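Local atomic coordinates of putative extracellular solute-binding protein (Bordetella bronchiseptica, PDB entry 4P56), a protein that binds mandelate and probably serves as the periplasmic solute receptor of a TRAP transporter, handing its ligand to the membrane components. Residues A[139-144]-A[256-261]; A[59-64]-A[248-253]; A[29-34]-A[44-49]. All blocks are in the same frame, centred on the assembly; numbering follows the deposited sequence.

Interaction 1 (A[139-144]-A[256-261]); sequences RLLGIY and DTLVRL
Leu141, on the strand 139-145, and Leu258, on the helix 252-260, meet through one methyl each: Leu141 CD2 lies 4.3 Å from Leu258 CD2. Neither side chain starts out aimed squarely at the other segment; in both cases it is the end of the branch that closes the gap. For Leu258 the first torsion does the work, carrying CG anti to the backbone N (chi1 178°) and out toward the strand. Leu141 has the most surface buried here. It sits with Gly142 opposite Val240 in a classic beta bulge, and its psi of -39° is the local irregularity that goes with it. Its backbone also bonds to Gly263, at the start of the next helix, 263-285.

Val259 covers the outer side of the contact. Its CG2 methyl comes within 4.1 Å of Arg139 NH1, meeting the guanidinium obliquely while the two side chains cross at about a right angle. The arginine runs extended as far as CD and then bends at chi3 (-81°), which turns its charged end across the valine. Its cationic group also makes a cation-pi contact with Phe247. On the inner side, Leu258 continues onto Ile53 of helix 40-56.

No hydrogen bond crosses between the two segments. What they share is a leucine pair in the buried interior and, nearer solvent, a valine methyl beside an arginine's end, so cohesion here comes from dispersion and exclusion of water, with the charge kept to the more exposed side.

Interaction 2 (A[59-64]-A[248-253]); sequences GRVTLR and ARLSKQ
Val61 and Leu250 join two turns: the one by which helix 40-56 passes into strand 62-65, and the one that leads into helix 252-260. The valine's CG2 is the touching branch, 3.6 Å from Leu250 CG and 3.9 Å from Leu250 CD2, so a single methyl fits against the fork of the leucine, and the two side chains cross at about a right angle. With CG1 opposite the backbone N (chi1 -176°), CG2 is the branch left to meet the leucine. Both residues are buried, and the valine also rests on Leu29 and Ile53.

Outside this apolar pair the contact is polar and looser. Arg60 NH2 stands 3.8 Å from Gln253 OE1, too far for a hydrogen bond, with the guanidinium and amide planes only 19° apart and the approach oblique. The arginine's stronger partner is Asp254, whose carboxylate forms a salt bridge with NE. Asp254 lies in the first turn of the helix, and its backbone N is capped by the Ser251 side chain. That residue thus receives the arginine at its side chain and the serine at its main chain.

The arrangement is that of a helix start with a serine N-cap, laid against the turn between helix 40-56 and the second strand, 62-65, of the beta-alpha-beta unit that begins with strand 28-31.

Interaction 3 (A[29-34]-A[44-49]); sequences LTLSSW and DFLMPW
The apolar contacts all run through one methyl of Leu31. Its CD2 lies 3.7 Å from the terminal methyl CE of Met47, a selenomethionine in this crystal, and 4.4 Å from Leu46 CB. The leucine points from strand 28-31 toward the helix, whereas Met47 starts out along the helix flank and reaches back: bends at chi2 (-60°) and chi3 (88°) bring CE round to the strand, past its selenium. Leu46 points toward the strand and buries more surface than Met47; it also packs on Phe89, while Leu31 continues onto Val87 and Leu65.

Among the aromatic groups, Phe45 and Trp49 lie one turn apart on the helix, with Phe45 CE1 4.2 Å above the indole plane toward its rim. They are directed at helix 263-285, where both touch Leu269. The helix has a wider pi-type turn at 44-46, followed by a kink at Pro48.

Polar bonds hold Ser32 and Trp34. Ser32 OG is bonded to both His76 NE2 and Val70 N, and Trp34 NE1 to Phe89 O; Trp34 is part of the pocket that holds (R)-mandelic acid.

No hydrogen bond links the two segments. Strand and helix, the first two elements of a beta-alpha-beta unit, therefore meet through aliphatic groups and the selenomethionine methyl, by van der Waals packing without directional bonds.

In the fold
All three contacts lie on the same side of the chain's centre and share parts. Interactions 1 and 2 both use helix 252-260 and touch where Leu258 CD2 meets Leu250 CD2 at 4.2 Å. Interaction 3 reaches interaction 1 through Trp49, whose NE1 is 2.9 Å from Leu261 O and whose CH2 packs 3.9 Å from Leu141 CD1. It joins interaction 2 through the parallel strands 28-31 and 62-65, with Arg64 N 2.7 Å from Leu29 O. Helix 40-56 touches all three: it supplies 44-49, and its Ile53 meets both Leu258 and Val61. Interaction 3 alone includes a residue of the mandelate pocket, Trp34, and the side chain of Leu46 is about 11 Å from the bound ligand.

Interaction 1 (A[139-144]-A[256-261])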
# COMPACT_ATOMS: atom_id res chain seq x y z
N ARG A 139 13.01 1.58 -13.38
CA ARG A 139 12.70 3.00 -13.20
C ARG A 139 11.50 3.13 -12.31
O ARG A 139 10.47 2.50 -12.55
CB ARG A 139 12.45 3.72 -14.52
CG ARG A 139 11.91 5.13 -14.29
CD ARG A 139 11.64 5.88 -15.59
NE ARG A 139 12.88 6.43 -16.12
CZ ARG A 139 13.35 7.64 -15.85
NH1 ARG A 139 12.68 8.49 -15.08
NH2 ARG A 139 14.51 8.01 -16.38
N LEU A 140 11.65 3.90 -11.24
CA LEU A 140 10.54 4.16 -10.33
C LEU A 140 9.72 5.32 -10.89
O LEU A 140 10.20 6.43 -11.00
CB LEU A 140 11.07 4.53 -8.94
CG LEU A 140 10.04 4.90 -7.87
CD1 LEU A 140 9.07 3.76 -7.58
CD2 LEU A 140 10.73 5.36 -6.58
N LEU A 141 8.47 5.06 -11.22
CA LEU A 141 7.60 6.11 -11.75
C LEU A 141 6.87 6.85 -10.60
O LEU A 141 6.72 8.07 -10.64
CB LEU A 141 6.59 5.53 -12.74
CG LEU A 141 7.16 5.03 -14.05
CD1 LEU A 141 6.05 4.38 -14.88
CD2 LEU A 141 7.86 6.16 -14.89
N GLY A 142 6.44 6.12 -9.58
CA GLY A 142 5.67 6.75 -8.52
C GLY A 142 5.35 5.78 -7.40
O GLY A 142 5.60 4.59 -7.54
N ILE A 143 4.84 6.32 -6.30
CA ILE A 143 4.46 5.54 -5.15
C ILE A 143 3.09 6.02 -4.72
O ILE A 143 2.74 7.18 -4.88
CB ILE A 143 5.47 5.73 -3.99
CG1 ILE A 143 6.81 5.09 -4.33
CG2 ILE A 143 4.91 5.16 -2.70
CD1 ILE A 143 7.95 5.51 -3.36
N TYR A 144 2.30 5.11 -4.18
CA TYR A 144 1.03 5.46 -3.58
C TYR A 144 0.86 4.60 -2.31
O TYR A 144 1.63 3.68 -2.07
CB TYR A 144 -0.16 5.24 -4.56
CG TYR A 144 -0.31 3.81 -5.08
CD1 TYR A 144 -0.89 2.83 -4.30
CD2 TYR A 144 0.13 3.46 -6.33
CE1 TYR A 144 -1.02 1.53 -4.75
CE2 TYR A 144 0.00 2.16 -6.80
CZ TYR A 144 -0.56 1.20 -6.00
OH TYR A 144 -0.69 -0.09 -6.46
N ASP A 256 9.19 12.37 -21.14
CA ASP A 256 8.82 13.52 -20.30
C ASP A 256 7.34 13.49 -19.94
O ASP A 256 6.97 13.74 -18.79
CB ASP A 256 9.13 14.83 -21.01
CG ASP A 256 10.60 15.16 -21.04
OD1 ASP A 256 11.39 14.47 -20.35
OD2 ASP A 256 10.96 16.12 -21.76
N THR A 257 6.51 13.17 -20.92
CA THR A 257 5.07 13.05 -20.70
C THR A 257 4.74 11.94 -19.69
O THR A 257 3.98 12.16 -18.75
CB THR A 257 4.31 12.82 -22.04
OG1 THR A 257 4.45 13.99 -22.83
CG2 THR A 257 2.82 12.55 -21.80
N LEU A 258 5.32 10.76 -19.87
CA LEU A 258 5.05 9.66 -18.97
C LEU A 258 5.45 10.05 -17.54
O LEU A 258 4.73 9.80 -16.58
CB LEU A 258 5.77 8.39 -19.40
CG LEU A 258 5.58 7.19 -18.46
CD1 LEU A 258 4.12 6.87 -18.28
CD2 LEU A 258 6.34 5.97 -18.96
N VAL A 259 6.62 10.67 -17.41
CA VAL A 259 7.05 11.16 -16.11
C VAL A 259 6.10 12.21 -15.53
O VAL A 259 5.78 12.17 -14.34
CB VAL A 259 8.49 11.67 -16.18
CG1 VAL A 259 8.93 12.30 -14.85
CG2 VAL A 259 9.41 10.53 -16.53
N ARG A 260 5.61 13.13 -16.35
CA ARG A 260 4.68 14.16 -15.88
C ARG A 260 3.35 13.56 -15.40
O ARG A 260 2.70 14.09 -14.48
CB ARG A 260 4.46 15.14 -17.02
CG ARG A 260 3.50 16.25 -16.80
CD ARG A 260 3.69 17.29 -17.94
NE ARG A 260 3.21 16.80 -19.24
CZ ARG A 260 3.97 16.59 -20.32
NH1 ARG A 260 5.28 16.80 -20.32
NH2 ARG A 260 3.40 16.14 -21.44
N LEU A 261 2.96 12.46 -16.01
CA LEU A 261 1.74 11.74 -15.64
C LEU A 261 2.00 10.76 -14.50
O LEU A 261 1.10 10.09 -14.02
CB LEU A 261 1.19 10.99 -16.85
CG LEU A 261 0.58 11.90 -17.93
CD1 LEU A 261 0.19 11.10 -19.17
CD2 LEU A 261 -0.64 12.68 -17.36

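Interaction 2 (A[59-64]-A[248-253])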
# COMPACT_ATOMS: atom_id res chain seq x y z
N GLY A 59 -1.51 8.18 -28.88
CA GLY A 59 -1.47 6.77 -29.18
C GLY A 59 -0.08 6.20 -29.32
O GLY A 59 0.09 5.01 -29.52
N ARG A 60 0.94 7.03 -29.19
CA ARG A 60 2.30 6.53 -29.40
C ARG A 60 2.77 5.61 -28.28
O ARG A 60 3.68 4.79 -28.47
CB ARG A 60 3.27 7.69 -29.56
CG ARG A 60 3.17 8.36 -30.89
CD ARG A 60 4.25 9.39 -31.04
NE ARG A 60 4.26 10.31 -29.93
CZ ARG A 60 3.60 11.47 -29.89
NH1 ARG A 60 2.86 11.85 -30.93
NH2 ARG A 60 3.66 12.24 -28.82
N VAL A 61 2.17 5.78 -27.10
CA VAL A 61 2.45 4.94 -25.94
C VAL A 61 1.14 4.43 -25.37
O VAL A 61 0.27 5.22 -25.02
CB VAL A 61 3.24 5.70 -24.82
CG1 VAL A 61 3.60 4.76 -23.65
CG2 VAL A 61 4.51 6.31 -25.41
N THR A 62 0.99 3.12 -25.30
CA THR A 62 -0.19 2.54 -24.65
C THR A 62 0.24 1.47 -23.66
O THR A 62 1.38 0.96 -23.71
CB THR A 62 -1.11 1.94 -25.70
OG1 THR A 62 -0.40 0.92 -26.40
CG2 THR A 62 -1.53 3.03 -26.69
N LEU A 63 -0.67 1.16 -22.73
CA LEU A 63 -0.47 0.11 -21.72
C LEU A 63 -1.40 -1.03 -22.07
O LEU A 63 -2.61 -0.82 -22.26
CB LEU A 63 -0.89 0.58 -20.35
CG LEU A 63 -0.17 1.64 -19.56
CD1 LEU A 63 -0.84 1.68 -18.19
CD2 LEU A 63 1.31 1.30 -19.46
N ARG A 64 -0.87 -2.25 -22.16
CA ARG A 64 -1.72 -3.41 -22.44
C ARG A 64 -1.72 -4.28 -21.21
O ARG A 64 -0.66 -4.78 -20.82
CB ARG A 64 -1.21 -4.17 -23.67
CG ARG A 64 -1.84 -5.57 -23.90
CD ARG A 64 -1.75 -6.02 -25.37
NE ARG A 64 -0.41 -5.95 -25.93
CZ ARG A 64 0.53 -6.88 -25.81
NH1 ARG A 64 0.28 -8.01 -25.14
NH2 ARG A 64 1.73 -6.71 -26.37
N ALA A 248 13.44 3.55 -22.39
CA ALA A 248 14.39 4.11 -23.35
C ALA A 248 13.88 4.04 -24.78
O ALA A 248 14.43 4.72 -25.66
CB ALA A 248 15.76 3.39 -23.24
N ARG A 249 12.86 3.23 -25.03
CA ARG A 249 12.29 3.09 -26.37
C ARG A 249 11.35 4.25 -26.72
O ARG A 249 10.97 4.41 -27.87
CB ARG A 249 11.45 1.80 -26.53
CG ARG A 249 12.20 0.46 -26.60
CD ARG A 249 11.20 -0.71 -26.34
NE ARG A 249 10.23 -0.90 -27.43
CZ ARG A 249 9.08 -1.58 -27.33
NH1 ARG A 249 8.70 -2.14 -26.19
NH2 ARG A 249 8.28 -1.70 -28.39
N LEU A 250 10.92 5.01 -25.72
CA LEU A 250 10.03 6.13 -25.98
C LEU A 250 10.83 7.34 -26.44
O LEU A 250 12.02 7.47 -26.11
CB LEU A 250 9.27 6.51 -24.69
CG LEU A 250 7.96 5.81 -24.33
CD1 LEU A 250 8.08 4.32 -24.33
CD2 LEU A 250 7.49 6.31 -22.97
N SER A 251 10.21 8.23 -27.20
CA SER A 251 10.88 9.48 -27.57
C SER A 251 11.14 10.28 -26.30
O SER A 251 10.50 10.06 -25.27
CB SER A 251 10.02 10.29 -28.53
OG SER A 251 8.86 10.78 -27.87
N LYS A 252 12.06 11.23 -26.36
CA LYS A 252 12.29 12.12 -25.24
C LYS A 252 11.01 12.83 -24.81
O LYS A 252 10.77 12.98 -23.61
CB LYS A 252 13.35 13.17 -25.56
CG LYS A 252 13.51 14.23 -24.46
CD LYS A 252 14.00 13.61 -23.17
CE LYS A 252 14.45 14.68 -22.17
NZ LYS A 252 14.49 14.17 -20.76
N GLN A 253 10.21 13.29 -25.78
CA GLN A 253 8.99 14.02 -25.45
C GLN A 253 8.04 13.11 -24.68
O GLN A 253 7.39 13.53 -23.74
CB GLN A 253 8.30 14.54 -26.71
CG GLN A 253 6.92 15.14 -26.49
CD GLN A 253 6.16 15.46 -27.79
OE1 GLN A 253 6.44 14.89 -28.84
NE2 GLN A 253 5.20 16.35 -27.69

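Interaction 3 (A[29-34]-A[44-49])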
# COMPACT_ATOMS: atom_id res chain seq x y z
N LEU A 29 3.24 -0.95 -23.99
CA LEU A 29 3.88 -1.42 -22.80
C LEU A 29 3.03 -2.52 -22.17
O LEU A 29 1.84 -2.30 -21.87
CB LEU A 29 4.04 -0.25 -21.84
CG LEU A 29 4.97 0.86 -22.34
CD1 LEU A 29 4.80 2.12 -21.46
CD2 LEU A 29 6.42 0.41 -22.33
N THR A 30 3.60 -3.68 -21.93
CA THR A 30 2.82 -4.70 -21.28
C THR A 30 2.79 -4.43 -19.77
O THR A 30 3.78 -3.96 -19.19
CB THR A 30 3.36 -6.11 -21.56
OG1 THR A 30 4.75 -6.20 -21.21
CG2 THR A 30 3.19 -6.45 -23.05
N LEU A 31 1.65 -4.75 -19.16
CA LEU A 31 1.38 -4.55 -17.76
C LEU A 31 0.91 -5.87 -17.14
O LEU A 31 -0.03 -6.46 -17.64
CB LEU A 31 0.29 -3.48 -17.61
CG LEU A 31 -0.36 -3.38 -16.25
CD1 LEU A 31 0.63 -2.89 -15.18
CD2 LEU A 31 -1.57 -2.42 -16.36
N SER A 32 1.56 -6.34 -16.08
CA SER A 32 1.04 -7.49 -15.35
C SER A 32 0.46 -7.04 -14.02
O SER A 32 1.06 -6.22 -13.33
CB SER A 32 2.12 -8.55 -15.08
OG SER A 32 1.57 -9.71 -14.48
N SER A 33 -0.69 -7.59 -13.66
CA SER A 33 -1.30 -7.33 -12.36
C SER A 33 -1.52 -8.61 -11.54
O SER A 33 -1.96 -9.64 -12.08
CB SER A 33 -2.65 -6.68 -12.57
OG SER A 33 -3.37 -6.68 -11.36
N TRP A 34 -1.22 -8.54 -10.25
CA TRP A 34 -1.43 -9.68 -9.36
C TRP A 34 -2.73 -9.49 -8.57
O TRP A 34 -3.03 -10.26 -7.67
CB TRP A 34 -0.23 -9.89 -8.43
CG TRP A 34 0.38 -8.64 -7.81
CD1 TRP A 34 1.34 -7.84 -8.36
CD2 TRP A 34 0.06 -8.04 -6.54
NE1 TRP A 34 1.65 -6.81 -7.52
CE2 TRP A 34 0.88 -6.91 -6.39
CE3 TRP A 34 -0.84 -8.36 -5.52
CZ2 TRP A 34 0.82 -6.08 -5.25
CZ3 TRP A 34 -0.90 -7.55 -4.39
CH2 TRP A 34 -0.08 -6.42 -4.28
N ASP A 44 -9.76 1.24 -11.45
CA ASP A 44 -9.96 2.67 -11.24
C ASP A 44 -8.68 3.49 -11.17
O ASP A 44 -8.74 4.69 -11.00
CB ASP A 44 -10.83 2.94 -10.02
CG ASP A 44 -12.24 2.42 -10.20
OD1 ASP A 44 -12.69 2.27 -11.34
OD2 ASP A 44 -12.93 2.20 -9.20
N PHE A 45 -7.54 2.85 -11.31
CA PHE A 45 -6.27 3.57 -11.28
C PHE A 45 -5.50 3.28 -12.56
O PHE A 45 -5.40 4.13 -13.41
CB PHE A 45 -5.41 3.23 -10.05
CG PHE A 45 -3.98 3.58 -10.21
CD1 PHE A 45 -3.61 4.81 -10.70
CD2 PHE A 45 -2.98 2.65 -9.90
CE1 PHE A 45 -2.25 5.12 -10.89
CE2 PHE A 45 -1.63 2.94 -10.09
CZ PHE A 45 -1.27 4.18 -10.59
N LEU A 46 -5.01 2.06 -12.72
CA LEU A 46 -4.11 1.76 -13.82
C LEU A 46 -4.78 1.91 -15.19
O LEU A 46 -4.16 2.37 -16.16
CB LEU A 46 -3.56 0.36 -13.67
CG LEU A 46 -2.49 0.26 -12.56
CD1 LEU A 46 -2.24 -1.16 -12.20
CD2 LEU A 46 -1.20 0.93 -13.01
N MSE A 47 -6.03 1.48 -15.30
CA MSE A 47 -6.71 1.56 -16.60
C MSE A 47 -6.92 3.03 -17.00
O MSE A 47 -6.54 3.44 -18.10
CB MSE A 47 -8.03 0.79 -16.57
CG MSE A 47 -7.82 -0.72 -16.48
SE MSE A 47 -6.80 -1.48 -18.00
CE MSE A 47 -4.96 -1.34 -17.44
N PRO A 48 -7.51 3.85 -16.11
CA PRO A 48 -7.64 5.26 -16.49
C PRO A 48 -6.30 5.94 -16.73
O PRO A 48 -6.19 6.81 -17.59
CB PRO A 48 -8.37 5.91 -15.30
CG PRO A 48 -8.76 4.78 -14.36
CD PRO A 48 -8.38 3.46 -14.98
N TRP A 49 -5.28 5.54 -15.98
CA TRP A 49 -3.95 6.14 -16.12
C TRP A 49 -3.39 5.77 -17.49
O TRP A 49 -2.80 6.60 -18.18
CB TRP A 49 -3.06 5.60 -15.01
CG TRP A 49 -1.65 6.09 -14.96
CD1 TRP A 49 -1.21 7.38 -14.73
CD2 TRP A 49 -0.47 5.30 -15.11
NE1 TRP A 49 0.16 7.41 -14.70
CE2 TRP A 49 0.64 6.15 -14.94
CE3 TRP A 49 -0.24 3.94 -15.35
CZ2 TRP A 49 1.96 5.69 -15.03
CZ3 TRP A 49 1.08 3.48 -15.42
CH2 TRP A 49 2.15 4.36 -15.26